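Local coordinates for protein nucleocapsid (Crimean-congo hemorrhagic fever virus, PDB 4AKL) that binds double-stranded and single-stranded RNA, probably helps package the viral genome, and probably cleaves double-stranded DNA without sequence specificity, at residues V319-F330 against M344-W355. Numbering follows the deposited sequence.
Sequences VTPETFPTVSQF and MKKALLSTPMKW
In this largely helical nairovirus nucleocapsid protein, Phe-330 reaches from helix 324-330 to the nearly antiparallel helix 344-350, while Trp-355, at the start of helix 355-360, packs on segment 319-330. The two helix axes come no nearer than 13.1 Å, and the phenylalanine ring is long enough to meet Ala-347 and Leu-348 across that gap. Phe-330 acts as a knob in a hole formed by Met-344, Ala-347, Leu-348 and Trp-355. Pointing CG away from the backbone N sends its ring toward the second helix, where Phe-330 CZ lies 3.6 Å from Leu-348 CD2. The small methyl of Ala-347 leaves room for the ring, its CB meeting Phe-330 CE2 at 3.9 Å. Trp-355 turns its edge to the face of Phe-330 in a T-shaped pair, the planes at 83° and Trp-355 CH2 3.8 Å from Phe-330 CG. Val-327 places CG2 over one indole face, a CH-pi contact, while Val-319 CG2 packs against Trp-355 CB. Behind these valines, Leu-314 of helix 306-316 extends the apolar layer. At the polar edge, Trp-355 NE1 donates to Thr-326 OG1 at 3.0 Å, with the acceptor 18° out of the indole plane. Thr-326 OG1 in turn donates to Thr-323 O at 2.7 Å, and Thr-326 N grips the same carbonyl; chi1 of 74° puts OG1 within reach. Met-353 CE meets the tip of Thr-326 and passes Thr-323 CG2. Threonine thus relays a hydrogen bond from the buried indole N-H to the backbone, which, with Val-327 over one face and Phe-330 at the edge, helps fix the indole's rotation.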
loop_
_atom_site.group_PDB
_atom_site.type_symbol
_atom_site.label_atom_id
_atom_site.label_comp_id
_atom_site.label_asym_id
_atom_site.label_seq_id
_atom_site.Cartn_x
_atom_site.Cartn_y
_atom_site.Cartn_z
ATOM N N VAL A 319 16.295 12.037 -8.892
ATOM C CA VAL A 319 16.745 12.703 -7.677
ATOM C C VAL A 319 18.021 12.020 -7.126
ATOM O O VAL A 319 18.145 10.822 -7.171
ATOM C CB VAL A 319 15.648 12.741 -6.619
ATOM C CG1 VAL A 319 16.164 13.342 -5.341
ATOM C CG2 VAL A 319 14.402 13.514 -7.168
ATOM N N THR A 320 18.961 12.803 -6.612
ATOM C CA THR A 320 20.211 12.236 -6.091
ATOM C C THR A 320 20.280 12.560 -4.618
ATOM O O THR A 320 19.497 13.395 -4.124
ATOM C CB THR A 320 21.433 12.810 -6.798
ATOM O OG1 THR A 320 21.679 14.150 -6.331
ATOM C CG2 THR A 320 21.255 12.785 -8.336
ATOM N N PRO A 321 21.198 11.911 -3.891
ATOM C CA PRO A 321 21.397 12.316 -2.509
ATOM C C PRO A 321 21.697 13.810 -2.413
ATOM O O PRO A 321 21.277 14.456 -1.448
ATOM C CB PRO A 321 22.591 11.471 -2.079
ATOM C CG PRO A 321 22.407 10.208 -2.888
ATOM C CD PRO A 321 21.921 10.663 -4.208
ATOM N N GLU A 322 22.383 14.366 -3.421
ATOM C CA GLU A 322 22.752 15.783 -3.362
ATOM C C GLU A 322 21.592 16.744 -3.671
ATOM O O GLU A 322 21.553 17.805 -3.113
ATOM C CB GLU A 322 24.006 16.076 -4.223
ATOM C CG GLU A 322 25.307 15.443 -3.647
ATOM C CD GLU A 322 25.340 13.904 -3.802
ATOM O OE1 GLU A 322 24.774 13.363 -4.809
ATOM O OE2 GLU A 322 25.901 13.224 -2.912
ATOM N N THR A 323 20.660 16.380 -4.540
ATOM C CA THR A 323 19.498 17.242 -4.809
ATOM C C THR A 323 18.302 16.928 -3.920
ATOM O O THR A 323 17.323 17.691 -3.908
ATOM C CB THR A 323 19.059 17.138 -6.271
ATOM O OG1 THR A 323 18.799 15.779 -6.593
ATOM C CG2 THR A 323 20.172 17.658 -7.195
ATOM N N PHE A 324 18.369 15.823 -3.162
ATOM C CA PHE A 324 17.222 15.423 -2.297
ATOM C C PHE A 324 16.741 16.508 -1.358
ATOM O O PHE A 324 15.544 16.673 -1.208
ATOM C CB PHE A 324 17.548 14.157 -1.485
ATOM C CG PHE A 324 16.523 13.840 -0.456
ATOM C CD1 PHE A 324 15.358 13.167 -0.801
ATOM C CD2 PHE A 324 16.688 14.245 0.851
ATOM C CE1 PHE A 324 14.391 12.892 0.162
ATOM C CE2 PHE A 324 15.721 13.962 1.807
ATOM C CZ PHE A 324 14.606 13.297 1.464
ATOM N N PRO A 325 17.668 17.276 -0.729
ATOM C CA PRO A 325 17.183 18.292 0.208
ATOM C C PRO A 325 16.223 19.357 -0.394
ATOM O O PRO A 325 15.381 19.910 0.334
ATOM C CB PRO A 325 18.474 18.955 0.697
ATOM C CG PRO A 325 19.534 17.908 0.453
ATOM C CD PRO A 325 19.133 17.315 -0.834
ATOM N N THR A 326 16.340 19.607 -1.689
ATOM C CA THR A 326 15.393 20.493 -2.427
ATOM C C THR A 326 14.004 19.844 -2.644
ATOM O O THR A 326 12.938 20.556 -2.710
ATOM C CB THR A 326 16.008 20.951 -3.772
ATOM O OG1 THR A 326 16.002 19.867 -4.698
ATOM C CG2 THR A 326 17.470 21.461 -3.580
ATOM N N VAL A 327 13.964 18.501 -2.758
ATOM C CA VAL A 327 12.663 17.820 -2.852
ATOM C C VAL A 327 11.968 17.959 -1.502
ATOM O O VAL A 327 10.798 18.297 -1.402
ATOM C CB VAL A 327 12.790 16.324 -3.203
ATOM C CG1 VAL A 327 11.436 15.681 -3.216
ATOM C CG2 VAL A 327 13.484 16.135 -4.565
ATOM N N SER A 328 12.740 17.685 -0.464
ATOM C CA SER A 328 12.311 17.833 0.903
ATOM C C SER A 328 11.809 19.251 1.169
ATOM O O SER A 328 10.766 19.451 1.764
ATOM C CB SER A 328 13.452 17.444 1.841
ATOM O OG SER A 328 13.176 17.787 3.187
ATOM N N GLN A 329 12.542 20.239 0.703
ATOM C CA GLN A 329 12.142 21.621 0.936
ATOM C C GLN A 329 10.817 21.927 0.220
ATOM O O GLN A 329 9.902 22.542 0.802
ATOM C CB GLN A 329 13.202 22.587 0.474
ATOM C CG GLN A 329 12.999 24.001 1.056
ATOM C CD GLN A 329 13.422 24.038 2.491
ATOM O OE1 GLN A 329 14.460 23.455 2.855
ATOM N NE2 GLN A 329 12.641 24.694 3.321
ATOM N N PHE A 330 10.722 21.486 -1.039
ATOM C CA PHE A 330 9.518 21.669 -1.850
ATOM C C PHE A 330 8.260 21.138 -1.114
ATOM O O PHE A 330 7.238 21.809 -1.031
ATOM C CB PHE A 330 9.691 20.941 -3.195
ATOM C CG PHE A 330 8.596 21.198 -4.190
ATOM C CD1 PHE A 330 7.462 20.447 -4.193
ATOM C CD2 PHE A 330 8.742 22.177 -5.172
ATOM C CE1 PHE A 330 6.445 20.688 -5.155
ATOM C CE2 PHE A 330 7.770 22.405 -6.107
ATOM C CZ PHE A 330 6.600 21.648 -6.076
ATOM N N MET A 344 0.683 23.729 -7.206
ATOM C CA MET A 344 1.757 22.731 -6.957
ATOM C C MET A 344 2.250 22.223 -8.317
ATOM O O MET A 344 3.433 22.122 -8.557
ATOM C CB MET A 344 1.194 21.605 -6.100
ATOM C CG MET A 344 2.119 20.516 -5.686
ATOM S SD MET A 344 2.298 19.264 -6.967
ATOM C CE MET A 344 0.725 18.451 -6.640
ATOM N N LYS A 345 1.340 21.960 -9.240
ATOM C CA LYS A 345 1.752 21.370 -10.490
ATOM C C LYS A 345 2.578 22.326 -11.346
ATOM O O LYS A 345 3.592 21.897 -11.972
ATOM C CB LYS A 345 0.543 20.811 -11.229
ATOM C CG LYS A 345 0.058 19.551 -10.622
ATOM C CD LYS A 345 -1.295 19.072 -11.179
ATOM C CE LYS A 345 -1.133 18.257 -12.386
ATOM N NZ LYS A 345 -2.468 17.872 -12.948
ATOM N N LYS A 346 2.193 23.618 -11.319
ATOM C CA LYS A 346 2.870 24.660 -12.072
ATOM C C LYS A 346 4.269 24.953 -11.536
ATOM O O LYS A 346 5.179 25.372 -12.304
ATOM C CB LYS A 346 2.024 25.969 -12.089
ATOM C CG LYS A 346 0.584 25.801 -12.695
ATOM C CD LYS A 346 0.569 25.511 -14.215
ATOM C CE LYS A 346 -0.799 24.898 -14.652
ATOM N NZ LYS A 346 -0.804 24.478 -16.102
ATOM N N ALA A 347 4.437 24.747 -10.232
ATOM C CA ALA A 347 5.725 24.957 -9.590
ATOM C C ALA A 347 6.727 23.869 -10.036
ATOM O O ALA A 347 7.931 24.158 -10.188
ATOM C CB ALA A 347 5.576 24.949 -8.081
ATOM N N LEU A 348 6.235 22.640 -10.245
ATOM C CA LEU A 348 7.110 21.544 -10.798
ATOM C C LEU A 348 7.549 21.905 -12.227
ATOM O O LEU A 348 8.717 21.670 -12.582
ATOM C CB LEU A 348 6.428 20.189 -10.774
ATOM C CG LEU A 348 6.128 19.593 -9.392
ATOM C CD1 LEU A 348 5.270 18.336 -9.512
ATOM C CD2 LEU A 348 7.455 19.249 -8.663
ATOM N N LEU A 349 6.641 22.540 -13.014
ATOM C CA LEU A 349 6.961 22.925 -14.394
ATOM C C LEU A 349 7.808 24.139 -14.513
ATOM O O LEU A 349 8.400 24.346 -15.575
ATOM C CB LEU A 349 5.699 23.175 -15.228
ATOM C CG LEU A 349 4.797 21.996 -15.438
ATOM C CD1 LEU A 349 3.563 22.499 -16.217
ATOM C CD2 LEU A 349 5.514 20.807 -16.151
ATOM N N SER A 350 7.880 24.964 -13.472
ATOM C CA SER A 350 8.713 26.193 -13.545
ATOM C C SER A 350 10.022 26.037 -12.806
ATOM O O SER A 350 10.964 26.769 -13.085
ATOM C CB SER A 350 7.944 27.417 -13.045
ATOM O OG SER A 350 7.535 27.245 -11.701
ATOM N N THR A 351 10.118 25.070 -11.879
ATOM C CA THR A 351 11.321 25.006 -11.055
ATOM C C THR A 351 12.596 24.842 -11.930
ATOM O O THR A 351 12.555 24.158 -12.950
ATOM C CB THR A 351 11.263 23.921 -9.980
ATOM O OG1 THR A 351 12.459 23.995 -9.186
ATOM C CG2 THR A 351 11.133 22.554 -10.590
ATOM N N PRO A 352 13.717 25.498 -11.550
ATOM C CA PRO A 352 14.951 25.260 -12.290
ATOM C C PRO A 352 15.531 23.885 -12.101
ATOM O O PRO A 352 16.317 23.454 -12.935
ATOM C CB PRO A 352 15.910 26.301 -11.712
ATOM C CG PRO A 352 15.043 27.352 -11.265
ATOM C CD PRO A 352 13.887 26.615 -10.628
ATOM N N MET A 353 15.164 23.211 -11.016
ATOM C CA MET A 353 15.661 21.869 -10.733
ATOM C C MET A 353 15.165 20.922 -11.799
ATOM O O MET A 353 13.934 20.887 -12.064
ATOM C CB MET A 353 15.105 21.370 -9.397
ATOM C CG MET A 353 15.469 22.208 -8.173
ATOM S SD MET A 353 17.200 22.523 -7.925
ATOM C CE MET A 353 17.868 20.845 -7.848
ATOM N N LYS A 354 16.085 20.155 -12.420
ATOM C CA LYS A 354 15.690 19.207 -13.480
ATOM C C LYS A 354 14.695 18.149 -13.009
ATOM O O LYS A 354 13.868 17.669 -13.794
ATOM C CB LYS A 354 16.931 18.523 -14.078
ATOM C CG LYS A 354 17.656 19.369 -15.082
ATOM C CD LYS A 354 18.902 18.655 -15.581
ATOM C CE LYS A 354 19.749 19.532 -16.521
ATOM N NZ LYS A 354 21.179 19.106 -16.567
ATOM N N TRP A 355 14.734 17.785 -11.715
ATOM C CA TRP A 355 13.804 16.789 -11.224
ATOM C C TRP A 355 12.347 17.219 -11.287
ATOM O O TRP A 355 11.466 16.358 -11.222
ATOM C CB TRP A 355 14.158 16.309 -9.785
ATOM C CG TRP A 355 14.030 17.325 -8.658
ATOM C CD1 TRP A 355 15.059 17.957 -8.051
ATOM C CD2 TRP A 355 12.817 17.785 -7.983
ATOM N NE1 TRP A 355 14.588 18.782 -7.084
ATOM C CE2 TRP A 355 13.220 18.700 -7.012
ATOM C CE3 TRP A 355 11.456 17.526 -8.135
ATOM C CZ2 TRP A 355 12.318 19.384 -6.182
ATOM C CZ3 TRP A 355 10.542 18.175 -7.282
ATOM C CH2 TRP A 355 10.993 19.107 -6.311
#